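Local coordinates for universal stress protein (Pseudomonas aeruginosa UCBPP-PA14, PDB 7MQ5) that is of unknown function but belongs to the universal stress protein family, whose relatives often bind nucleotides and help cells withstand stress, at residues Q28-V33 with A165-A170. Sequence-based numbering, arbitrary orientation.
Sequences QLIAGV and AGLAKA
Gln28 O, one residue ahead of Leu29, whose side chain packs on Leu167, is gripped twice: by Gly32 N at 2.9 Å and by the hydroxyl of Tyr65. Across the contact there are no hydrogen bonds, and Leu167 carries most of it. Its CB already points at helix 22-34; with chi1 at 69°, CG is flanked by both N and C, and CD1 is carried on to Leu29 and Ile30. At the tip, Leu167 CD1 meets Leu29 CG at 4.0 Å and lies 4.1 Å from Ile30 CA, touching the helix backbone as well as side chains. Nearer the root, Leu167 CB faces the fork of Val33, 3.9 Å from CG2 and 4.0 Å from CG1. Ala168 adds its methyl, with CB 4.3 Å from Leu29 CD2. Just beyond, the chain leaves the helix in a Schellman motif, with Lys169 at positive phi and Ala170 N bonded to Ala165 O. The contact thus joins the C-terminal ends of helices 22-34 and 148-167, the first helices of two similarly ordered alpha/beta halves. Trp132, in the loop between strands 123-126 and 136-141, touches Leu29, Ile30 and Ala168, while Ala165 and Ala170 rest on Ile137 of strand 136-141.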
ATOM      1  N   GLN A  28      -4.582 -11.189  -8.800  1.00 11.35           N
ATOM      2  CA  GLN A  28      -5.183 -12.550  -8.875  1.00 13.16           C
ATOM      3  C   GLN A  28      -5.177 -13.202  -7.488  1.00 12.99           C
ATOM      4  O   GLN A  28      -6.144 -13.885  -7.138  1.00 14.17           O
ATOM      5  CB  GLN A  28      -4.427 -13.428  -9.871  1.00 14.89           C
ATOM      6  CG  GLN A  28      -4.698 -13.091 -11.322  1.00 16.10           C
ATOM      7  CD  GLN A  28      -3.766 -13.893 -12.190  1.00 21.32           C
ATOM      8  OE1 GLN A  28      -2.583 -13.589 -12.304  1.00 30.23           O
ATOM      9  NE2 GLN A  28      -4.279 -14.970 -12.750  1.00 25.30           N
ATOM     10  N   LEU A  29      -4.108 -13.002  -6.723  1.00 12.62           N
ATOM     11  CA  LEU A  29      -4.059 -13.634  -5.383  1.00 13.75           C
ATOM     12  C   LEU A  29      -5.163 -13.039  -4.510  1.00 12.88           C
ATOM     13  O   LEU A  29      -5.924 -13.799  -3.892  1.00 14.50           O
ATOM     14  CB  LEU A  29      -2.686 -13.417  -4.754  1.00 13.88           C
ATOM     15  CG  LEU A  29      -2.495 -14.093  -3.399  1.00 16.13           C
ATOM     16  CD1 LEU A  29      -2.476 -15.601  -3.545  1.00 20.31           C
ATOM     17  CD2 LEU A  29      -1.218 -13.614  -2.730  1.00 17.19           C
ATOM     18  N   ILE A  30      -5.253 -11.711  -4.491  1.00 11.79           N
ATOM     19  CA  ILE A  30      -6.258 -11.027  -3.638  1.00 12.54           C
ATOM     20  C   ILE A  30      -7.671 -11.419  -4.088  1.00 12.39           C
ATOM     21  O   ILE A  30      -8.461 -11.883  -3.252  1.00 13.68           O
ATOM     22  CB  ILE A  30      -6.037  -9.507  -3.689  1.00 12.81           C
ATOM     23  CG1 ILE A  30      -4.689  -9.104  -3.087  1.00 12.50           C
ATOM     24  CG2 ILE A  30      -7.194  -8.783  -3.021  1.00 13.44           C
ATOM     25  CD1 ILE A  30      -4.240  -7.715  -3.494  1.00 14.30           C
ATOM     26  N   ALA A  31      -7.963 -11.248  -5.379  1.00 12.25           N
ATOM     27  CA  ALA A  31      -9.344 -11.466  -5.871  1.00 13.03           C
ATOM     28  C   ALA A  31      -9.719 -12.952  -5.830  1.00 13.83           C
ATOM     29  O   ALA A  31     -10.923 -13.255  -5.787  1.00 15.86           O
ATOM     30  CB  ALA A  31      -9.501 -10.880  -7.253  1.00 12.72           C
ATOM     31  N   GLY A  32      -8.725 -13.842  -5.828  1.00 14.30           N
ATOM     32  CA  GLY A  32      -9.023 -15.282  -5.732  1.00 16.21           C
ATOM     33  C   GLY A  32      -9.694 -15.605  -4.409  1.00 17.57           C
ATOM     34  O   GLY A  32     -10.458 -16.589  -4.355  1.00 20.85           O
ATOM     35  N   VAL A  33      -9.428 -14.782  -3.391  1.00 16.54           N
ATOM     36  CA  VAL A  33     -10.025 -14.927  -2.037  1.00 17.51           C
ATOM     37  C   VAL A  33     -11.208 -13.968  -1.863  1.00 16.93           C
ATOM     38  O   VAL A  33     -12.274 -14.426  -1.424  1.00 21.23           O
ATOM     39  CB  VAL A  33      -8.961 -14.698  -0.948  1.00 18.40           C
ATOM     40  CG1 VAL A  33      -9.568 -14.620   0.443  1.00 20.46           C
ATOM     41  CG2 VAL A  33      -7.893 -15.777  -1.002  1.00 19.52           C
ATOM     42  N   ALA A 165      -2.358 -10.933   5.451  1.00 11.68           N
ATOM     43  CA  ALA A 165      -1.732 -12.127   6.059  1.00 12.56           C
ATOM     44  C   ALA A 165      -2.673 -13.327   5.903  1.00 13.11           C
ATOM     45  O   ALA A 165      -2.191 -14.433   5.613  1.00 14.75           O
ATOM     46  CB  ALA A 165      -1.396 -11.852   7.504  1.00 12.59           C
ATOM     47  N   GLY A 166      -3.973 -13.121   6.097  1.00 14.11           N
ATOM     48  CA  GLY A 166      -4.925 -14.242   5.984  1.00 15.68           C
ATOM     49  C   GLY A 166      -5.034 -14.750   4.560  1.00 15.31           C
ATOM     50  O   GLY A 166      -4.949 -15.979   4.353  1.00 17.66           O
ATOM     51  N   LEU A 167      -5.162 -13.850   3.581  1.00 15.04           N
ATOM     52  CA  LEU A 167      -5.399 -14.327   2.192  1.00 16.44           C
ATOM     53  C   LEU A 167      -4.121 -14.945   1.619  1.00 15.78           C
ATOM     54  O   LEU A 167      -4.231 -15.855   0.777  1.00 18.65           O
ATOM     55  CB  LEU A 167      -5.979 -13.211   1.311  1.00 16.61           C
ATOM     56  CG  LEU A 167      -5.075 -12.036   0.953  1.00 15.24           C
ATOM     57  CD1 LEU A 167      -4.226 -12.334  -0.283  1.00 16.83           C
ATOM     58  CD2 LEU A 167      -5.929 -10.797   0.704  1.00 16.23           C
ATOM     59  N   ALA A 168      -2.957 -14.514   2.102  1.00 14.58           N
ATOM     60  CA  ALA A 168      -1.668 -15.044   1.591  1.00 15.33           C
ATOM     61  C   ALA A 168      -1.148 -16.212   2.448  1.00 16.29           C
ATOM     62  O   ALA A 168      -0.059 -16.733   2.129  1.00 20.49           O
ATOM     63  CB  ALA A 168      -0.659 -13.922   1.563  1.00 16.14           C
ATOM     64  N   LYS A 169      -1.871 -16.592   3.503  1.00 16.21           N
ATOM     65  CA  LYS A 169      -1.374 -17.649   4.431  1.00 18.31           C
ATOM     66  C   LYS A 169       0.048 -17.263   4.852  1.00 18.66           C
ATOM     67  O   LYS A 169       0.989 -18.084   4.726  1.00 22.35           O
ATOM     68  CB  LYS A 169      -1.487 -19.047   3.817  1.00 21.85           C
ATOM     69  CG  LYS A 169      -2.924 -19.499   3.600  1.00 26.50           C
ATOM     70  CD  LYS A 169      -3.080 -20.965   3.288  1.00 33.96           C
ATOM     71  CE  LYS A 169      -4.532 -21.381   3.213  1.00 39.66           C
ATOM     72  NZ  LYS A 169      -5.265 -20.642   2.158  1.00 43.52           N
ATOM     73  N   ALA A 170       0.159 -16.039   5.362  1.00 16.57           N
ATOM     74  CA  ALA A 170       1.420 -15.394   5.773  1.00 16.00           C
ATOM     75  C   ALA A 170       1.314 -15.039   7.257  1.00 16.17           C
ATOM     76  O   ALA A 170       0.213 -15.173   7.842  1.00 18.46           O
ATOM     77  CB  ALA A 170       1.653 -14.159   4.915  1.00 15.54           C
TER